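Local atomic coordinates of ribonucleoside-diphosphate reductase (Pseudomonas aeruginosa, PDB entry 5IM3), a protein that probably supplies DNA precursors by reducing ribonucleoside diphosphates to deoxyribonucleotides, as the large chain of a class I ribonucleotide reductase under allosteric control by bound nucleotides. Residues 245-250 and 288-293; 405-410 and 453-458; 611-616 and 670-675. One frame throughout, in Å; residues are numbered along the deposited sequence.

The three contacts lie in series along the chain and none touches another. Contact 2 is buried, contact 1 partly buried, and contact 3 lies at the surface. Contacts 2 and 3 both fall in the barrel domain, yet their nearest atoms are about 28 Å apart. Contact 1 joins two loops between helices and lies nearer to contact 3, with about 9 Å between nearest atoms. The chemistry follows the place. Contact 2 uses hydrogen bonds beside a parallel strand pair and leads to bound dATP. Contact 1 packs histidine rings around one hydrogen bond. Contact 3 has no hydrogen bond across it and relies mainly on aliphatic contact.

Contact 1. Residues 245-250 and 288-293; sequences ATHHEM and DHERDQ
His247 NE2 donates a hydrogen bond to the backbone O of His289 at 3.1 Å. The N-H...O angle is 143°, so the bond is bent. NE2 stands above the carbonyl plane of His289, and the acceptor is tilted from the ring plane of His247. The ring is enclosed from several directions. The amide of Gln293 stacks over one face, with the two planes 14° apart. Its OE1 is 3.3 Å from His247 NE2, but the angle is poor for a hydrogen bond; the contact is a stack of amide on ring. Over the opposite face, toward the rim, comes His289 CD2, 3.5 Å from His247 NE2. At the edge, Glu290 OE1 lies in the ring plane, 3.4 Å from His247 CE1. CG of His247 is anti to the backbone N (chi1 174°), which carries it toward 288-293.

His248 joins the two other histidines in an aromatic cluster. Its CD2 meets the edge of the His289 ring, 3.7 Å from His289 NE2. That nitrogen is buried here and has no polar partner in the model. The carboxylate of Glu290 also comes close, with OE2 3.2 Å from His248 NE2. On its other nitrogen, ND1, His248 is hydrogen-bonded to Glu171. Met250 CB packs on His289 CB at 3.7 Å. Asp288 shapes the second loop: its OD1 accepts from Glu290 N in an Asx turn.

The contact joins the loop before helix 250-267 to the 3-10 turn before helix 297-307. Met250 also rests on helix 219-239, through Arg232 and Leu236. His289 touches Ala251 and Tyr254 of helix 250-267, and Glu171 ties His248 to helix 162-173.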
loop_
_atom_site.group_PDB
_atom_site.type_symbol
_atom_site.label_atom_id
_atom_site.label_comp_id
_atom_site.label_asym_id
_atom_site.label_seq_id
_atom_site.Cartn_x
_atom_site.Cartn_y
_atom_site.Cartn_z
ATOM N N ALA A 245 -25.805 -55.017 -29.083
ATOM C CA ALA A 245 -24.652 -55.907 -29.112
ATOM C C ALA A 245 -23.814 -55.707 -27.857
ATOM O O ALA A 245 -23.827 -54.631 -27.250
ATOM C CB ALA A 245 -23.800 -55.667 -30.364
ATOM N N THR A 246 -23.086 -56.760 -27.479
ATOM C CA THR A 246 -22.144 -56.730 -26.371
ATOM C C THR A 246 -20.725 -56.560 -26.909
ATOM O O THR A 246 -20.494 -56.487 -28.118
ATOM C CB THR A 246 -22.254 -58.005 -25.528
ATOM O OG1 THR A 246 -21.942 -59.147 -26.335
ATOM C CG2 THR A 246 -23.656 -58.159 -24.956
ATOM N N HIS A 247 -19.755 -56.510 -25.996
ATOM C CA HIS A 247 -18.368 -56.276 -26.382
ATOM C C HIS A 247 -17.812 -57.425 -27.217
ATOM O O HIS A 247 -17.527 -57.247 -28.404
ATOM C CB HIS A 247 -17.489 -56.058 -25.150
ATOM C CG HIS A 247 -16.030 -55.958 -25.469
ATOM N ND1 HIS A 247 -15.108 -56.886 -25.033
ATOM C CD2 HIS A 247 -15.337 -55.053 -26.201
ATOM C CE1 HIS A 247 -13.909 -56.552 -25.472
ATOM N NE2 HIS A 247 -14.019 -55.443 -26.185
ATOM N N HIS A 248 -17.640 -58.605 -26.614
ATOM C CA HIS A 248 -17.068 -59.727 -27.353
ATOM C C HIS A 248 -17.885 -60.080 -28.589
ATOM O O HIS A 248 -17.373 -60.756 -29.487
ATOM C CB HIS A 248 -16.932 -60.946 -26.443
ATOM C CG HIS A 248 -15.802 -60.841 -25.467
ATOM N ND1 HIS A 248 -15.986 -60.471 -24.152
ATOM C CD2 HIS A 248 -14.471 -61.042 -25.619
ATOM C CE1 HIS A 248 -14.818 -60.458 -23.534
ATOM N NE2 HIS A 248 -13.883 -60.801 -24.401
ATOM N N GLU A 249 -19.142 -59.638 -28.653
ATOM C CA GLU A 249 -19.918 -59.766 -29.879
ATOM C C GLU A 249 -19.353 -58.904 -31.002
ATOM O O GLU A 249 -19.663 -59.151 -32.173
ATOM C CB GLU A 249 -21.373 -59.391 -29.599
ATOM C CG GLU A 249 -22.386 -60.072 -30.498
ATOM C CD GLU A 249 -23.814 -59.812 -30.050
ATOM O OE1 GLU A 249 -24.688 -59.612 -30.921
ATOM O OE2 GLU A 249 -24.059 -59.797 -28.824
ATOM N N MET A 250 -18.531 -57.903 -30.674
ATOM C CA MET A 250 -17.875 -57.086 -31.689
ATOM C C MET A 250 -16.793 -57.840 -32.444
ATOM O O MET A 250 -16.342 -57.358 -33.489
ATOM C CB MET A 250 -17.252 -55.841 -31.054
ATOM C CG MET A 250 -18.253 -54.811 -30.592
ATOM S SD MET A 250 -19.261 -54.189 -31.951
ATOM C CE MET A 250 -20.762 -55.105 -31.636
ATOM N N ASP A 288 -9.321 -54.950 -34.290
ATOM C CA ASP A 288 -9.174 -55.643 -33.015
ATOM C C ASP A 288 -10.171 -55.033 -32.035
ATOM O O ASP A 288 -9.971 -53.911 -31.556
ATOM C CB ASP A 288 -7.740 -55.516 -32.506
ATOM C CG ASP A 288 -7.487 -56.311 -31.238
ATOM O OD1 ASP A 288 -8.461 -56.719 -30.570
ATOM O OD2 ASP A 288 -6.303 -56.518 -30.900
ATOM N N HIS A 289 -11.247 -55.768 -31.742
ATOM C CA HIS A 289 -12.292 -55.252 -30.864
ATOM C C HIS A 289 -11.833 -55.119 -29.417
ATOM O O HIS A 289 -12.458 -54.380 -28.649
ATOM C CB HIS A 289 -13.523 -56.158 -30.913
ATOM C CG HIS A 289 -13.389 -57.399 -30.086
ATOM N ND1 HIS A 289 -12.713 -58.515 -30.525
ATOM C CD2 HIS A 289 -13.843 -57.695 -28.844
ATOM C CE1 HIS A 289 -12.756 -59.447 -29.590
ATOM N NE2 HIS A 289 -13.435 -58.975 -28.560
ATOM N N GLU A 290 -10.768 -55.819 -29.022
ATOM C CA GLU A 290 -10.300 -55.737 -27.643
ATOM C C GLU A 290 -9.681 -54.383 -27.317
ATOM O O GLU A 290 -9.592 -54.026 -26.139
ATOM C CB GLU A 290 -9.291 -56.849 -27.364
ATOM C CG GLU A 290 -9.920 -58.226 -27.166
ATOM C CD GLU A 290 -10.665 -58.357 -25.844
ATOM O OE1 GLU A 290 -10.613 -57.414 -25.027
ATOM O OE2 GLU A 290 -11.299 -59.409 -25.618
ATOM N N ARG A 291 -9.249 -53.622 -28.322
ATOM C CA ARG A 291 -8.648 -52.322 -28.045
ATOM C C ARG A 291 -9.664 -51.297 -27.560
ATOM O O ARG A 291 -9.260 -50.225 -27.098
ATOM C CB ARG A 291 -7.921 -51.814 -29.290
ATOM C CG ARG A 291 -6.974 -52.855 -29.867
ATOM C CD ARG A 291 -5.989 -52.264 -30.850
ATOM N NE ARG A 291 -5.232 -53.307 -31.537
ATOM C CZ ARG A 291 -4.180 -53.080 -32.314
ATOM N NH1 ARG A 291 -3.745 -51.841 -32.501
ATOM N NH2 ARG A 291 -3.556 -54.093 -32.900
ATOM N N ASP A 292 -10.962 -51.600 -27.636
ATOM C CA ASP A 292 -11.960 -50.749 -26.997
ATOM C C ASP A 292 -11.803 -50.750 -25.482
ATOM O O ASP A 292 -12.170 -49.774 -24.818
ATOM C CB ASP A 292 -13.368 -51.209 -27.378
ATOM C CG ASP A 292 -13.807 -50.692 -28.734
ATOM O OD1 ASP A 292 -12.986 -50.059 -29.431
ATOM O OD2 ASP A 292 -14.977 -50.923 -29.105
ATOM N N GLN A 293 -11.266 -51.833 -24.918
ATOM C CA GLN A 293 -11.067 -51.916 -23.477
ATOM C C GLN A 293 -10.003 -50.947 -22.974
ATOM O O GLN A 293 -9.910 -50.735 -21.760
ATOM C CB GLN A 293 -10.685 -53.348 -23.086
ATOM C CG GLN A 293 -11.624 -54.431 -23.620
ATOM C CD GLN A 293 -13.057 -54.255 -23.151
ATOM O OE1 GLN A 293 -13.786 -53.406 -23.662
ATOM N NE2 GLN A 293 -13.464 -55.055 -22.172
#

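Contact 2. Residues 405-410 and 453-458; sequences DWTPVR and YLETWH. With DTP (2'-deoxyadenosine 5'-triphosphate), chain G.
The carbonyl O of Val409 takes the N-H of His458 NE2 at 2.8 Å. The bond is nearly straight (N-H...O 159°) and lies close to the His458 ring plane. Trp406 N donates to Tyr453 O at 3.1 Å. Glu455 N donates to Thr407 OG1 at 2.9 Å. The Trp406 bond belongs to the parallel bridge of Asp405 with Tyr453; the other two extend the join past that bridge. Asp405 OD1 accepts from Thr407 N in an Asx turn, while its OD2 is hydrogen-bonded to His513 and Thr377.

Thr407 CG2 rests 3.7 Å from Glu455 CB. Leu454 CD1 lies over one face of the His458 ring, toward the rim, and 3.8 Å from Thr407 CA.

Next to Val409, Arg410 reaches dATP. Its NH2 donates to O3G of the nucleotide at 2.9 Å, and NH1 makes a weak bond to O1G. C5' of the nucleotide sits over the guanidinium face, and Asp380 pairs with NE. Lys397 and Val440 of the second subunit also bind this nucleotide. Strands 401-405 and 450-455 pair in parallel in the ten-stranded alpha-beta barrel. The loop leads from that pair into a dATP site between two subunits, consistent with the allosteric specificity site of class I reductases.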
loop_
_atom_site.group_PDB
_atom_site.type_symbol
_atom_site.label_atom_id
_atom_site.label_comp_id
_atom_site.label_asym_id
_atom_site.label_seq_id
_atom_site.Cartn_x
_atom_site.Cartn_y
_atom_site.Cartn_z
ATOM N N ASP A 405 4.915 -12.871 -38.470
ATOM C CA ASP A 405 6.101 -12.038 -38.300
ATOM C C ASP A 405 5.797 -10.628 -38.804
ATOM O O ASP A 405 5.713 -10.398 -40.016
ATOM C CB ASP A 405 7.286 -12.639 -39.049
ATOM C CG ASP A 405 8.394 -11.630 -39.287
ATOM O OD1 ASP A 405 8.640 -10.796 -38.392
ATOM O OD2 ASP A 405 9.013 -11.666 -40.373
ATOM N N TRP A 406 5.648 -9.682 -37.880
ATOM C CA TRP A 406 5.335 -8.301 -38.220
ATOM C C TRP A 406 6.553 -7.389 -38.198
ATOM O O TRP A 406 6.418 -6.188 -38.451
ATOM C CB TRP A 406 4.258 -7.770 -37.272
ATOM C CG TRP A 406 2.910 -8.222 -37.701
ATOM C CD1 TRP A 406 2.299 -9.404 -37.389
ATOM C CD2 TRP A 406 2.011 -7.524 -38.568
ATOM N NE1 TRP A 406 1.072 -9.478 -38.000
ATOM C CE2 TRP A 406 0.870 -8.337 -38.728
ATOM C CE3 TRP A 406 2.056 -6.290 -39.221
ATOM C CZ2 TRP A 406 -0.215 -7.951 -39.513
ATOM C CZ3 TRP A 406 0.979 -5.912 -39.998
ATOM C CH2 TRP A 406 -0.141 -6.737 -40.137
ATOM N N THR A 407 7.736 -7.935 -37.937
ATOM C CA THR A 407 8.941 -7.116 -37.854
ATOM C C THR A 407 9.207 -6.277 -39.100
ATOM O O THR A 407 9.655 -5.128 -38.944
ATOM C CB THR A 407 10.138 -8.024 -37.551
ATOM O OG1 THR A 407 9.973 -8.607 -36.252
ATOM C CG2 THR A 407 11.453 -7.252 -37.598
ATOM N N PRO A 408 8.986 -6.758 -40.328
ATOM C CA PRO A 408 9.374 -5.951 -41.501
ATOM C C PRO A 408 8.604 -4.648 -41.648
ATOM O O PRO A 408 9.068 -3.757 -42.372
ATOM C CB PRO A 408 9.102 -6.893 -42.687
ATOM C CG PRO A 408 9.079 -8.267 -42.101
ATOM C CD PRO A 408 8.521 -8.101 -40.718
ATOM N N VAL A 409 7.457 -4.503 -40.992
ATOM C CA VAL A 409 6.581 -3.355 -41.211
ATOM C C VAL A 409 7.127 -2.149 -40.453
ATOM O O VAL A 409 7.406 -2.231 -39.252
ATOM C CB VAL A 409 5.143 -3.691 -40.782
ATOM C CG1 VAL A 409 4.231 -2.480 -40.908
ATOM C CG2 VAL A 409 4.606 -4.846 -41.619
ATOM N N ARG A 410 7.254 -1.019 -41.151
ATOM C CA ARG A 410 7.952 0.144 -40.612
ATOM C C ARG A 410 7.200 0.752 -39.431
ATOM O O ARG A 410 5.972 0.681 -39.335
ATOM C CB ARG A 410 8.161 1.191 -41.704
ATOM C CG ARG A 410 6.888 1.752 -42.310
ATOM C CD ARG A 410 7.203 2.619 -43.522
ATOM N NE ARG A 410 7.823 1.842 -44.592
ATOM C CZ ARG A 410 8.061 2.297 -45.817
ATOM N NH1 ARG A 410 7.737 3.541 -46.147
ATOM N NH2 ARG A 410 8.620 1.503 -46.717
ATOM N N TYR A 453 4.568 -11.618 -33.831
ATOM C CA TYR A 453 5.956 -11.568 -33.394
ATOM C C TYR A 453 6.588 -10.243 -33.805
ATOM O O TYR A 453 6.331 -9.736 -34.901
ATOM C CB TYR A 453 6.763 -12.720 -33.994
ATOM C CG TYR A 453 6.523 -14.065 -33.354
ATOM C CD1 TYR A 453 5.383 -14.804 -33.648
ATOM C CD2 TYR A 453 7.456 -14.618 -32.490
ATOM C CE1 TYR A 453 5.168 -16.042 -33.078
ATOM C CE2 TYR A 453 7.249 -15.857 -31.913
ATOM C CZ TYR A 453 6.101 -16.564 -32.212
ATOM O OH TYR A 453 5.884 -17.795 -31.645
ATOM N N LEU A 454 7.426 -9.692 -32.929
ATOM C CA LEU A 454 8.151 -8.463 -33.230
ATOM C C LEU A 454 9.562 -8.551 -32.665
ATOM O O LEU A 454 9.756 -8.992 -31.531
ATOM C CB LEU A 454 7.437 -7.237 -32.658
ATOM C CG LEU A 454 7.840 -5.912 -33.301
ATOM C CD1 LEU A 454 7.272 -5.813 -34.710
ATOM C CD2 LEU A 454 7.388 -4.739 -32.447
ATOM N N GLU A 455 10.540 -8.127 -33.461
ATOM C CA GLU A 455 11.934 -8.180 -33.051
ATOM C C GLU A 455 12.252 -7.023 -32.103
ATOM O O GLU A 455 11.630 -5.958 -32.160
ATOM C CB GLU A 455 12.844 -8.147 -34.281
ATOM C CG GLU A 455 14.236 -8.716 -34.056
ATOM C CD GLU A 455 14.919 -9.124 -35.348
ATOM O OE1 GLU A 455 14.218 -9.565 -36.287
ATOM O OE2 GLU A 455 16.159 -9.010 -35.427
ATOM N N THR A 456 13.238 -7.245 -31.224
ATOM C CA THR A 456 13.398 -6.416 -30.029
ATOM C C THR A 456 13.973 -5.028 -30.308
ATOM O O THR A 456 13.855 -4.146 -29.449
ATOM C CB THR A 456 14.284 -7.141 -29.011
ATOM O OG1 THR A 456 13.873 -8.510 -28.908
ATOM C CG2 THR A 456 14.161 -6.494 -27.641
ATOM N N TRP A 457 14.590 -4.807 -31.467
ATOM C CA TRP A 457 15.052 -3.475 -31.843
ATOM C C TRP A 457 13.991 -2.670 -32.585
ATOM O O TRP A 457 14.228 -1.498 -32.897
ATOM C CB TRP A 457 16.319 -3.567 -32.705
ATOM C CG TRP A 457 16.206 -4.496 -33.880
ATOM C CD1 TRP A 457 16.715 -5.760 -33.975
ATOM C CD2 TRP A 457 15.546 -4.237 -35.127
ATOM N NE1 TRP A 457 16.417 -6.301 -35.198
ATOM C CE2 TRP A 457 15.697 -5.389 -35.925
ATOM C CE3 TRP A 457 14.843 -3.147 -35.644
ATOM C CZ2 TRP A 457 15.172 -5.481 -37.212
ATOM C CZ3 TRP A 457 14.320 -3.239 -36.926
ATOM C CH2 TRP A 457 14.490 -4.397 -37.694
ATOM N N HIS A 458 12.836 -3.265 -32.874
ATOM C CA HIS A 458 11.786 -2.568 -33.603
ATOM C C HIS A 458 11.299 -1.362 -32.808
ATOM O O HIS A 458 11.058 -1.450 -31.601
ATOM C CB HIS A 458 10.629 -3.527 -33.879
ATOM C CG HIS A 458 9.681 -3.057 -34.938
ATOM N ND1 HIS A 458 8.721 -2.096 -34.707
ATOM C CD2 HIS A 458 9.528 -3.438 -36.229
ATOM C CE1 HIS A 458 8.024 -1.897 -35.812
ATOM N NE2 HIS A 458 8.494 -2.700 -36.750
HETATM P PG DTP G . 7.963 2.893 -50.347
HETATM O O1G DTP G . 7.736 4.084 -49.479
HETATM O O2G DTP G . 9.248 2.984 -51.172
HETATM O O3G DTP G . 8.013 1.593 -49.545
HETATM P PB DTP G . 5.664 1.564 -51.466
HETATM O O1B DTP G . 6.251 0.275 -51.057
HETATM O O2B DTP G . 5.098 1.479 -52.884
HETATM O O3B DTP G . 6.781 2.698 -51.396
HETATM P PA DTP G . 3.662 1.030 -49.552
HETATM O O1A DTP G . 4.276 -0.267 -49.777
HETATM O O2A DTP G . 2.227 0.960 -50.021
HETATM O O3A DTP G . 4.492 2.010 -50.483
HETATM O "O5'" DTP G . 3.724 1.389 -48.018
HETATM C "C5'" DTP G . 4.921 1.203 -47.234
HETATM C "C4'" DTP G . 4.577 1.250 -45.766
HETATM O "O4'" DTP G . 3.788 2.428 -45.495
HETATM C "C3'" DTP G . 3.780 0.057 -45.235
HETATM O "O3'" DTP G . 4.259 -0.327 -43.946
HETATM C "C2'" DTP G . 2.358 0.593 -45.146
HETATM C "C1'" DTP G . 2.566 2.072 -44.870
HETATM N N9 DTP G . 1.519 2.927 -45.413
HETATM C C8 DTP G . 1.415 3.351 -46.710
HETATM N N7 DTP G . 0.344 4.067 -46.955
HETATM C C5 DTP G . -0.297 4.129 -45.727
HETATM C C6 DTP G . -1.485 4.756 -45.308
HETATM N N6 DTP G . -2.272 5.469 -46.117
HETATM N N1 DTP G . -1.835 4.632 -44.010
HETATM C C2 DTP G . -1.044 3.930 -43.194
HETATM N N3 DTP G . 0.095 3.291 -43.474
HETATM C C4 DTP G . 0.417 3.432 -44.768
#

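Contact 3. Residues 611-616 and 670-675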
loop_
_atom_site.group_PDB
_atom_site.type_symbol
_atom_site.label_atom_id
_atom_site.label_comp_id
_atom_site.label_asym_id
_atom_site.label_seq_id
_atom_site.Cartn_x
_atom_site.Cartn_y
_atom_site.Cartn_z
ATOM N N ASN A 611 3.394 -45.878 -23.469
ATOM C CA ASN A 611 3.311 -47.169 -24.140
ATOM C C ASN A 611 4.671 -47.711 -24.551
ATOM O O ASN A 611 4.726 -48.774 -25.183
ATOM C CB ASN A 611 2.406 -47.064 -25.368
ATOM C CG ASN A 611 0.938 -47.232 -25.026
ATOM O OD1 ASN A 611 0.526 -47.035 -23.883
ATOM N ND2 ASN A 611 0.140 -47.609 -26.019
ATOM N N HIS A 612 5.762 -47.015 -24.217
ATOM C CA HIS A 612 7.109 -47.501 -24.490
ATOM C C HIS A 612 7.923 -47.653 -23.212
ATOM O O HIS A 612 9.157 -47.686 -23.264
ATOM C CB HIS A 612 7.810 -46.572 -25.480
ATOM C CG HIS A 612 7.086 -46.448 -26.782
ATOM N ND1 HIS A 612 5.989 -45.629 -26.945
ATOM C CD2 HIS A 612 7.278 -47.064 -27.971
ATOM C CE1 HIS A 612 5.548 -45.735 -28.185
ATOM N NE2 HIS A 612 6.311 -46.601 -28.827
ATOM N N ILE A 613 7.253 -47.746 -22.066
ATOM C CA ILE A 613 7.885 -48.051 -20.790
ATOM C C ILE A 613 7.424 -49.441 -20.375
ATOM O O ILE A 613 6.229 -49.668 -20.146
ATOM C CB ILE A 613 7.538 -47.011 -19.712
ATOM C CG1 ILE A 613 7.996 -45.610 -20.137
ATOM C CG2 ILE A 613 8.167 -47.397 -18.373
ATOM C CD1 ILE A 613 9.503 -45.456 -20.266
ATOM N N VAL A 614 8.370 -50.368 -20.277
ATOM C CA VAL A 614 8.064 -51.738 -19.880
ATOM C C VAL A 614 8.316 -51.878 -18.383
ATOM O O VAL A 614 7.868 -51.040 -17.590
ATOM C CB VAL A 614 8.882 -52.752 -20.706
ATOM C CG1 VAL A 614 8.365 -52.787 -22.134
ATOM C CG2 VAL A 614 10.373 -52.403 -20.676
ATOM N N ASP A 615 9.024 -52.929 -17.977
ATOM C CA ASP A 615 9.323 -53.129 -16.568
ATOM C C ASP A 615 10.295 -52.061 -16.082
ATOM O O ASP A 615 11.445 -52.365 -15.748
ATOM C CB ASP A 615 9.890 -54.530 -16.347
ATOM C CG ASP A 615 8.996 -55.614 -16.920
ATOM O OD1 ASP A 615 9.290 -56.105 -18.031
ATOM O OD2 ASP A 615 7.996 -55.973 -16.262
ATOM N N GLY A 616 9.842 -50.809 -16.055
ATOM C CA GLY A 616 10.631 -49.708 -15.549
ATOM C C GLY A 616 11.623 -49.118 -16.525
ATOM O O GLY A 616 12.327 -48.168 -16.160
ATOM N N TYR A 670 6.820 -41.390 -13.663
ATOM C CA TYR A 670 6.194 -42.168 -12.599
ATOM C C TYR A 670 6.561 -43.642 -12.710
ATOM O O TYR A 670 6.921 -44.283 -11.715
ATOM C CB TYR A 670 4.672 -42.003 -12.646
ATOM C CG TYR A 670 4.151 -40.620 -12.305
ATOM C CD1 TYR A 670 4.846 -39.775 -11.446
ATOM C CD2 TYR A 670 2.951 -40.165 -12.838
ATOM C CE1 TYR A 670 4.362 -38.516 -11.133
ATOM C CE2 TYR A 670 2.461 -38.909 -12.535
ATOM C CZ TYR A 670 3.168 -38.089 -11.680
ATOM O OH TYR A 670 2.680 -36.840 -11.373
ATOM N N LEU A 671 6.467 -44.201 -13.919
ATOM C CA LEU A 671 6.731 -45.625 -14.099
ATOM C C LEU A 671 8.165 -45.997 -13.758
ATOM O O LEU A 671 8.435 -47.164 -13.458
ATOM C CB LEU A 671 6.417 -46.038 -15.538
ATOM C CG LEU A 671 4.944 -45.977 -15.940
ATOM C CD1 LEU A 671 4.769 -46.363 -17.401
ATOM C CD2 LEU A 671 4.101 -46.880 -15.047
ATOM N N GLN A 672 9.087 -45.041 -13.806
ATOM C CA GLN A 672 10.461 -45.258 -13.387
ATOM C C GLN A 672 10.714 -44.774 -11.964
ATOM O O GLN A 672 11.829 -44.926 -11.457
ATOM C CB GLN A 672 11.417 -44.558 -14.359
ATOM C CG GLN A 672 11.210 -44.960 -15.817
ATOM C CD GLN A 672 12.046 -44.138 -16.774
ATOM O OE1 GLN A 672 13.219 -44.433 -16.999
ATOM N NE2 GLN A 672 11.446 -43.096 -17.344
ATOM N N HIS A 673 9.697 -44.210 -11.308
ATOM C CA HIS A 673 9.831 -43.655 -9.962
ATOM C C HIS A 673 10.911 -42.578 -9.918
ATOM O O HIS A 673 11.671 -42.471 -8.952
ATOM C CB HIS A 673 10.111 -44.755 -8.938
ATOM C CG HIS A 673 9.001 -45.752 -8.814
ATOM N ND1 HIS A 673 8.918 -46.875 -9.607
ATOM C CD2 HIS A 673 7.922 -45.787 -7.997
ATOM C CE1 HIS A 673 7.840 -47.564 -9.279
ATOM N NE2 HIS A 673 7.217 -46.925 -8.305
ATOM N N ILE A 674 10.976 -41.776 -10.972
ATOM C CA ILE A 674 11.904 -40.652 -11.059
ATOM C C ILE A 674 11.119 -39.379 -10.762
ATOM O O ILE A 674 10.147 -39.088 -11.477
ATOM C CB ILE A 674 12.570 -40.564 -12.440
ATOM C CG1 ILE A 674 13.332 -41.853 -12.760
ATOM C CG2 ILE A 674 13.508 -39.359 -12.490
ATOM C CD1 ILE A 674 13.942 -41.864 -14.156
ATOM N N PRO A 675 11.487 -38.604 -9.741
ATOM C CA PRO A 675 10.850 -37.296 -9.563
ATOM C C PRO A 675 11.324 -36.328 -10.632
ATOM O O PRO A 675 12.481 -36.366 -11.059
ATOM C CB PRO A 675 11.303 -36.862 -8.164
ATOM C CG PRO A 675 12.580 -37.592 -7.938
ATOM C CD PRO A 675 12.442 -38.904 -8.658
#
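Ile613 lays its CG2 branch against Leu671, with CG2 3.6 Å from Leu671 CB. Leu671 CD1 reaches round to the base of the same side chain and is 3.7 Å from Ile613 CB. Ile613 CG2 is anti to the backbone N, which turns this methyl to Leu671. Ile613 CD1, on the other branch, approaches Gln672 NE2 at 4.2 Å.

Beside this pair, Gly616 meets Gln672. The backbone O of Gly616 is 3.4 Å from Gln672 CG, so it meets the aliphatic part of the chain. The amide end of Gln672 turns back to its own helix, where NE2 is hydrogen-bonded to Ala668 O. Gly616 CA also passes 4.0 Å from Leu671 O. Gly616 closes an inverse gamma turn centred on Asp615 and has positive phi (82°).

The helical segment ends in a Schellman motif, in which His673 takes positive phi. The contact joins the loop after barrel strand 600-608 to the end of helix 665-672. Leu671 also touches Tyr808 and Arg811 of helix 807-815.

No hydrogen bond crosses between the segments. The join is aliphatic contact plus a carbonyl against a CH2, and probably sets orientation by shape more than by directed bonds.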